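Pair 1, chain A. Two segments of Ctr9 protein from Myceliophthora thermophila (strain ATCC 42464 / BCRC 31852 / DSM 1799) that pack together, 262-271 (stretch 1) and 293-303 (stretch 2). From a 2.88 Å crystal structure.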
# COMPACT_ATOMS: atom_id res chain seq x y z
N SER A 262 -9.49 45.85 16.58
CA SER A 262 -8.56 44.95 17.24
C SER A 262 -7.97 44.01 16.18
O SER A 262 -8.63 43.09 15.69
CB SER A 262 -9.27 44.15 18.33
OG SER A 262 -8.37 43.27 18.98
N LYS A 263 -6.72 44.27 15.84
CA LYS A 263 -6.02 43.52 14.80
C LYS A 263 -5.83 42.01 15.06
O LYS A 263 -5.63 41.26 14.10
CB LYS A 263 -4.66 44.15 14.53
CG LYS A 263 -3.67 44.01 15.67
CD LYS A 263 -2.36 44.69 15.32
CE LYS A 263 -1.40 44.68 16.52
NZ LYS A 263 -0.27 45.64 16.38
N HIS A 264 -5.88 41.57 16.31
CA HIS A 264 -5.77 40.14 16.63
C HIS A 264 -7.14 39.42 16.65
O HIS A 264 -7.27 38.30 16.16
CB HIS A 264 -5.04 39.94 17.96
CG HIS A 264 -3.58 40.25 17.91
ND1 HIS A 264 -3.10 41.53 18.01
CD2 HIS A 264 -2.49 39.46 17.78
CE1 HIS A 264 -1.77 41.52 17.94
NE2 HIS A 264 -1.38 40.27 17.81
N ALA A 265 -8.16 40.06 17.20
CA ALA A 265 -9.50 39.46 17.20
C ALA A 265 -10.00 39.18 15.79
O ALA A 265 -10.67 38.17 15.55
CB ALA A 265 -10.50 40.35 17.93
N ASN A 266 -9.72 40.08 14.87
CA ASN A 266 -10.10 39.87 13.49
C ASN A 266 -9.50 38.57 12.91
O ASN A 266 -10.21 37.72 12.35
CB ASN A 266 -9.71 41.09 12.65
CG ASN A 266 -10.63 42.29 12.87
OD1 ASN A 266 -10.17 43.35 13.32
ND2 ASN A 266 -11.90 42.16 12.51
N ILE A 267 -8.19 38.40 13.06
CA ILE A 267 -7.52 37.22 12.55
C ILE A 267 -8.14 35.97 13.13
O ILE A 267 -8.51 35.03 12.40
CB ILE A 267 -6.01 37.21 12.87
CG1 ILE A 267 -5.32 38.37 12.19
CG2 ILE A 267 -5.35 35.97 12.32
CD1 ILE A 267 -5.53 38.38 10.69
N LEU A 268 -8.26 35.97 14.45
CA LEU A 268 -8.72 34.81 15.17
C LEU A 268 -10.11 34.39 14.70
O LEU A 268 -10.38 33.20 14.56
CB LEU A 268 -8.70 35.10 16.67
CG LEU A 268 -7.32 35.32 17.27
CD1 LEU A 268 -7.40 35.73 18.74
CD2 LEU A 268 -6.52 34.05 17.13
N LEU A 269 -10.97 35.37 14.42
CA LEU A 269 -12.31 35.12 13.90
C LEU A 269 -12.25 34.57 12.49
O LEU A 269 -12.92 33.58 12.20
CB LEU A 269 -13.14 36.40 13.93
CG LEU A 269 -14.66 36.27 13.88
CD1 LEU A 269 -15.22 35.31 14.92
CD2 LEU A 269 -15.21 37.66 14.14
N GLY A 270 -11.45 35.19 11.62
CA GLY A 270 -11.14 34.58 10.32
C GLY A 270 -10.63 33.14 10.42
O GLY A 270 -10.90 32.30 9.55
N LEU A 271 -9.90 32.82 11.48
CA LEU A 271 -9.40 31.46 11.62
C LEU A 271 -10.52 30.54 12.04
O LEU A 271 -10.49 29.33 11.74
CB LEU A 271 -8.22 31.38 12.59
CG LEU A 271 -6.99 32.16 12.16
CD1 LEU A 271 -5.97 32.02 13.27
CD2 LEU A 271 -6.42 31.70 10.82
N LYS A 293 -15.70 35.07 3.60
CA LYS A 293 -15.96 35.75 4.85
C LYS A 293 -14.72 35.82 5.69
O LYS A 293 -14.28 36.89 6.11
CB LYS A 293 -17.02 35.03 5.66
CG LYS A 293 -17.12 35.54 7.08
CD LYS A 293 -18.56 35.84 7.48
CE LYS A 293 -18.68 37.19 8.17
NZ LYS A 293 -20.09 37.61 8.28
N ALA A 294 -14.16 34.65 5.94
CA ALA A 294 -13.00 34.51 6.81
C ALA A 294 -11.80 35.26 6.32
O ALA A 294 -11.21 36.06 7.03
CB ALA A 294 -12.61 33.07 6.90
N MET A 295 -11.44 34.97 5.08
CA MET A 295 -10.27 35.58 4.44
C MET A 295 -10.39 37.05 4.08
O MET A 295 -9.50 37.86 4.39
CB MET A 295 -9.96 34.86 3.13
CG MET A 295 -9.47 33.45 3.33
SD MET A 295 -7.91 33.49 4.22
CE MET A 295 -7.72 31.74 4.46
N THR A 296 -11.46 37.40 3.37
CA THR A 296 -11.59 38.78 2.86
C THR A 296 -11.95 39.78 3.94
O THR A 296 -11.34 40.85 4.04
CB THR A 296 -12.70 38.97 1.84
OG1 THR A 296 -12.50 38.10 0.74
CG2 THR A 296 -12.67 40.40 1.37
N GLU A 297 -12.99 39.46 4.69
CA GLU A 297 -13.47 40.32 5.72
C GLU A 297 -12.43 40.41 6.80
O GLU A 297 -11.81 41.47 7.00
CB GLU A 297 -14.75 39.77 6.32
CG GLU A 297 -15.57 40.79 7.08
CD GLU A 297 -16.95 40.26 7.45
OE1 GLU A 297 -17.45 39.38 6.72
OE2 GLU A 297 -17.54 40.73 8.44
N TYR A 298 -12.20 39.29 7.47
CA TYR A 298 -11.53 39.35 8.75
C TYR A 298 -10.03 39.42 8.66
O TYR A 298 -9.38 39.96 9.53
CB TYR A 298 -11.97 38.17 9.60
CG TYR A 298 -13.37 38.34 10.08
CD1 TYR A 298 -13.75 39.52 10.70
CD2 TYR A 298 -14.31 37.34 9.92
CE1 TYR A 298 -15.03 39.71 11.14
CE2 TYR A 298 -15.60 37.51 10.39
CZ TYR A 298 -15.96 38.71 10.99
OH TYR A 298 -17.25 38.88 11.43
N THR A 299 -9.48 38.90 7.59
CA THR A 299 -8.05 38.83 7.50
C THR A 299 -7.56 40.05 6.79
O THR A 299 -6.52 40.59 7.14
CB THR A 299 -7.60 37.56 6.77
OG1 THR A 299 -8.30 36.40 7.29
CG2 THR A 299 -6.11 37.39 6.91
N GLN A 300 -8.29 40.46 5.77
CA GLN A 300 -7.95 41.71 5.12
C GLN A 300 -8.09 42.85 6.12
O GLN A 300 -7.20 43.69 6.21
CB GLN A 300 -8.83 41.93 3.89
CG GLN A 300 -8.54 43.23 3.17
CD GLN A 300 -8.49 43.05 1.68
OE1 GLN A 300 -9.44 42.57 1.08
NE2 GLN A 300 -7.36 43.43 1.08
N LYS A 301 -9.19 42.85 6.88
CA LYS A 301 -9.47 43.94 7.81
C LYS A 301 -8.30 44.04 8.74
O LYS A 301 -7.72 45.11 8.92
CB LYS A 301 -10.76 43.72 8.60
CG LYS A 301 -11.31 44.98 9.29
CD LYS A 301 -12.84 44.97 9.34
CE LYS A 301 -13.50 45.17 7.97
NZ LYS A 301 -13.86 46.60 7.71
N SER A 302 -7.93 42.89 9.29
CA SER A 302 -6.82 42.86 10.22
C SER A 302 -5.46 43.24 9.61
O SER A 302 -4.56 43.73 10.31
CB SER A 302 -6.72 41.48 10.85
OG SER A 302 -5.43 41.31 11.41
N PHE A 303 -5.32 42.99 8.32
CA PHE A 303 -4.10 43.32 7.57
C PHE A 303 -3.92 44.80 7.26
O PHE A 303 -2.79 45.29 7.25
CB PHE A 303 -4.07 42.57 6.23
CG PHE A 303 -2.78 42.73 5.50
CD1 PHE A 303 -2.70 43.49 4.34
CD2 PHE A 303 -1.62 42.14 6.00
CE1 PHE A 303 -1.49 43.64 3.70
CE2 PHE A 303 -0.41 42.28 5.35
CZ PHE A 303 -0.34 43.04 4.20

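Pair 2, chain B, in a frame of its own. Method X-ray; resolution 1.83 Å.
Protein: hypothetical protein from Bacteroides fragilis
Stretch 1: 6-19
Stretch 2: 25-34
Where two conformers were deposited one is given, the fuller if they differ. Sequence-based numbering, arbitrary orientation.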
# COMPACT_ATOMS: atom_id res chain seq x y z
N ASP B 6 35.92 -23.14 3.99
CA ASP B 6 34.92 -24.12 3.56
C ASP B 6 33.52 -23.46 3.55
O ASP B 6 33.08 -23.02 4.62
CB ASP B 6 34.97 -25.34 4.50
CG ASP B 6 33.88 -26.39 4.32
OD1 ASP B 6 33.44 -26.58 3.17
OD2 ASP B 6 33.51 -27.04 5.32
N PRO B 7 32.81 -23.35 2.40
CA PRO B 7 31.49 -22.70 2.40
C PRO B 7 30.49 -23.34 3.35
O PRO B 7 29.75 -22.61 4.01
CB PRO B 7 31.01 -22.86 0.95
CG PRO B 7 32.22 -23.01 0.16
CD PRO B 7 33.18 -23.78 1.03
N ASN B 8 30.46 -24.68 3.43
CA ASN B 8 29.53 -25.35 4.34
C ASN B 8 29.80 -24.96 5.79
O ASN B 8 28.86 -24.82 6.57
CB ASN B 8 29.57 -26.87 4.20
CG ASN B 8 28.34 -27.51 4.79
OD1 ASN B 8 28.36 -28.03 5.91
ND2 ASN B 8 27.21 -27.40 4.09
N GLN B 9 31.09 -24.76 6.14
CA GLN B 9 31.48 -24.31 7.46
C GLN B 9 30.97 -22.89 7.68
O GLN B 9 30.47 -22.59 8.77
CB GLN B 9 32.99 -24.36 7.61
CG GLN B 9 33.49 -24.12 9.03
CD GLN B 9 34.96 -24.42 9.17
OE1 GLN B 9 35.51 -25.27 8.46
NE2 GLN B 9 35.61 -23.73 10.10
N LEU B 10 31.08 -22.01 6.64
CA LEU B 10 30.56 -20.62 6.78
C LEU B 10 29.08 -20.62 7.01
O LEU B 10 28.60 -19.88 7.87
CB LEU B 10 30.89 -19.77 5.56
CG LEU B 10 32.36 -19.47 5.33
CD1 LEU B 10 32.56 -18.96 3.91
CD2 LEU B 10 32.89 -18.44 6.33
N LYS B 11 28.32 -21.45 6.28
CA LYS B 11 26.87 -21.50 6.50
C LYS B 11 26.54 -22.00 7.93
O LYS B 11 25.65 -21.45 8.57
CB LYS B 11 26.21 -22.39 5.45
CG LYS B 11 24.69 -22.49 5.60
CD LYS B 11 24.16 -23.51 4.64
CE LYS B 11 22.67 -23.69 4.76
NZ LYS B 11 22.22 -24.91 4.03
N ASN B 12 27.27 -23.01 8.42
CA ASN B 12 27.04 -23.54 9.78
C ASN B 12 27.36 -22.48 10.83
O ASN B 12 26.62 -22.36 11.81
CB ASN B 12 27.87 -24.82 10.05
CG ASN B 12 27.36 -26.02 9.29
OD1 ASN B 12 26.18 -26.12 8.97
ND2 ASN B 12 28.23 -26.98 9.03
N GLU B 13 28.46 -21.71 10.62
CA GLU B 13 28.85 -20.60 11.51
C GLU B 13 27.76 -19.51 11.50
O GLU B 13 27.47 -18.95 12.55
CB GLU B 13 30.21 -19.99 11.11
CG GLU B 13 31.36 -20.92 11.47
CD GLU B 13 32.76 -20.58 10.96
OE1 GLU B 13 32.90 -19.64 10.15
OE2 GLU B 13 33.70 -21.30 11.35
N GLY B 14 27.21 -19.19 10.31
CA GLY B 14 26.12 -18.22 10.20
C GLY B 14 24.87 -18.69 10.92
O GLY B 14 24.23 -17.91 11.63
N ASN B 15 24.53 -20.00 10.78
CA ASN B 15 23.39 -20.60 11.50
C ASN B 15 23.59 -20.49 13.00
O ASN B 15 22.64 -20.16 13.72
CB ASN B 15 23.19 -22.06 11.11
CG ASN B 15 22.73 -22.29 9.69
OD1 ASN B 15 22.19 -21.41 9.03
ND2 ASN B 15 22.92 -23.51 9.22
N ASP B 16 24.81 -20.80 13.49
CA ASP B 16 25.11 -20.70 14.93
C ASP B 16 24.93 -19.27 15.43
O ASP B 16 24.34 -19.05 16.49
CB ASP B 16 26.56 -21.18 15.22
CG ASP B 16 26.76 -22.67 15.04
OD1 ASP B 16 25.75 -23.41 14.99
OD2 ASP B 16 27.94 -23.11 14.96
N ALA B 17 25.43 -18.29 14.66
CA ALA B 17 25.29 -16.89 15.02
C ALA B 17 23.83 -16.47 15.05
O ALA B 17 23.40 -15.80 16.00
CB ALA B 17 26.07 -16.01 14.04
N LEU B 18 23.05 -16.87 14.04
CA LEU B 18 21.62 -16.51 13.99
C LEU B 18 20.88 -17.09 15.19
O LEU B 18 20.06 -16.41 15.80
CB LEU B 18 20.99 -17.03 12.67
CG LEU B 18 19.55 -16.68 12.39
CD1 LEU B 18 19.36 -15.18 12.27
CD2 LEU B 18 19.07 -17.35 11.13
N ASN B 19 21.21 -18.33 15.56
CA ASN B 19 20.59 -18.99 16.72
C ASN B 19 20.83 -18.22 18.02
O ASN B 19 20.07 -18.38 18.97
CB ASN B 19 21.13 -20.41 16.88
CG ASN B 19 20.64 -21.37 15.83
OD1 ASN B 19 19.76 -21.06 15.03
ND2 ASN B 19 21.24 -22.56 15.78
N VAL B 25 27.20 -11.12 12.80
CA VAL B 25 28.03 -12.27 12.43
C VAL B 25 27.29 -13.13 11.40
O VAL B 25 27.92 -13.63 10.47
CB VAL B 25 28.47 -13.12 13.65
CG1 VAL B 25 29.17 -14.41 13.18
CG2 VAL B 25 29.39 -12.30 14.54
N ALA B 26 25.99 -13.36 11.59
CA ALA B 26 25.24 -14.21 10.64
C ALA B 26 25.31 -13.58 9.27
O ALA B 26 25.57 -14.26 8.28
CB ALA B 26 23.80 -14.38 11.09
N PHE B 27 25.16 -12.25 9.20
CA PHE B 27 25.24 -11.57 7.89
C PHE B 27 26.64 -11.79 7.29
O PHE B 27 26.71 -12.13 6.12
CB PHE B 27 24.90 -10.07 8.01
CG PHE B 27 25.20 -9.33 6.74
CD1 PHE B 27 24.32 -9.38 5.66
CD2 PHE B 27 26.40 -8.64 6.58
CE1 PHE B 27 24.63 -8.75 4.45
CE2 PHE B 27 26.71 -8.01 5.37
CZ PHE B 27 25.82 -8.08 4.32
N GLU B 28 27.70 -11.57 8.06
CA GLU B 28 29.10 -11.74 7.63
C GLU B 28 29.32 -13.16 7.04
O GLU B 28 29.86 -13.31 5.95
CB GLU B 28 30.04 -11.51 8.84
CG GLU B 28 31.52 -11.72 8.59
CD GLU B 28 32.30 -12.42 9.70
OE1 GLU B 28 31.90 -12.31 10.89
OE2 GLU B 28 33.32 -13.07 9.39
N LYS B 29 28.89 -14.18 7.78
CA LYS B 29 29.11 -15.58 7.38
C LYS B 29 28.24 -15.98 6.19
O LYS B 29 28.74 -16.59 5.25
CB LYS B 29 28.82 -16.51 8.56
CG LYS B 29 29.73 -16.28 9.76
CD LYS B 29 31.17 -16.65 9.46
CE LYS B 29 32.08 -16.30 10.63
NZ LYS B 29 33.49 -16.68 10.35
N TYR B 30 26.95 -15.60 6.21
CA TYR B 30 26.06 -15.94 5.10
C TYR B 30 26.46 -15.22 3.84
O TYR B 30 26.36 -15.80 2.76
CB TYR B 30 24.60 -15.58 5.43
CG TYR B 30 23.90 -16.41 6.47
CD1 TYR B 30 24.23 -17.75 6.67
CD2 TYR B 30 22.86 -15.88 7.22
CE1 TYR B 30 23.51 -18.55 7.56
CE2 TYR B 30 22.15 -16.66 8.13
CZ TYR B 30 22.49 -17.98 8.32
OH TYR B 30 21.76 -18.73 9.19
N SER B 31 26.80 -13.91 3.93
CA SER B 31 27.15 -13.18 2.70
C SER B 31 28.39 -13.79 2.03
O SER B 31 28.40 -13.95 0.82
CB SER B 31 27.36 -11.69 2.95
OG SER B 31 28.38 -11.51 3.92
N GLU B 32 29.37 -14.22 2.83
CA GLU B 32 30.58 -14.86 2.30
C GLU B 32 30.23 -16.22 1.71
O GLU B 32 30.68 -16.54 0.62
CB GLU B 32 31.65 -15.00 3.40
CG GLU B 32 33.02 -15.43 2.86
CD GLU B 32 33.69 -14.55 1.81
OE1 GLU B 32 33.46 -13.32 1.82
OE2 GLU B 32 34.48 -15.10 1.01
N TYR B 33 29.39 -17.00 2.39
CA TYR B 33 28.96 -18.31 1.89
C TYR B 33 28.26 -18.17 0.54
O TYR B 33 28.59 -18.91 -0.40
CB TYR B 33 28.02 -18.95 2.92
CG TYR B 33 27.14 -20.04 2.37
CD1 TYR B 33 27.64 -21.31 2.12
CD2 TYR B 33 25.77 -19.82 2.20
CE1 TYR B 33 26.81 -22.33 1.64
CE2 TYR B 33 24.94 -20.83 1.73
CZ TYR B 33 25.46 -22.08 1.46
OH TYR B 33 24.63 -23.07 1.02
N LEU B 34 27.30 -17.22 0.43
CA LEU B 34 26.56 -17.02 -0.83
C LEU B 34 27.48 -16.54 -1.96
O LEU B 34 27.35 -17.02 -3.08
CB LEU B 34 25.39 -16.06 -0.64
CG LEU B 34 24.27 -16.64 0.25
CD1 LEU B 34 23.36 -15.52 0.79
CD2 LEU B 34 23.46 -17.70 -0.50

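Pairs 1 and 2 each consist of two helices packed nearly antiparallel: the axes make angles of 164° and 159° and approach to 7.6 and 7.8 Å, and 14 central residues superpose with an RMSD of 0.5 Å. One difference in the backbone is local. The second helix of pair 1 makes a wider pi-type turn at 293-299, so M295(A) has no counterpart in pair 2, while A294(A) still falls on A26(B) and T296(A) on F27(B).

The closest backbone approach is built alike in both. G270(A) matches G14(B), and each glycine faces the matched alanine, with CA-CA distances of 4.0 Å from G270(A) to A294(A) and 4.1 Å from G14(B) to A26(B). The alanine methyl rests against the glycine carbonyl: G270(A) O lies 3.2 Å from A294(A) CB, and G14(B) O lies 3.6 Å from A26(B) CB. Neither site has room for a side chain on the glycine; an ideal CB would clash with A294(A) O in pair 1 and with Y30(B) CD1 in pair 2.

Around this shared center the side chains differ. Y298(A) and K29(B) match, both pointing toward the first helix. L269(A) lays CD2 over one face of the Y298(A) ring, 3.7 Å from its centroid, an apolar CH-pi contact. At the same positions pair 2 uses charge: K29(B) NZ donates to E13(B) OE1 at 3.0 Å, a hydrogen bond within a salt bridge, while the K29(B) CB packs 3.4 Å from L10(B) O.

T299(A) turns its hydroxyl back into its own helix, OG1 donating to A294(A) O at 2.9 Å. Its counterpart Y30(B) instead reaches across as a knob among K11(B), G14(B), N15(B) and L18(B), and its OH donates to N15(B) OD1 at 2.7 Å.

Toward the start of the first helix, S302(A) matches Y33(B). The small serine bonds to backbone, OG donating to K263(A) O at 2.7 Å, with I267(A) CD1 only 3.0 Å from the same OG. The larger tyrosine covers its neighbors with a ring: K11(B) CB sits over one face, 3.8 Å from the centroid, and P7(B) CB lies 3.9 Å from Y33(B) CD1. N266(A) and L10(B) have nearly coincident side-chain centers, and L10(B) CB meets Y33(B) CB at 4.0 Å where N266(A) CB meets S302(A) CB at 3.5 Å.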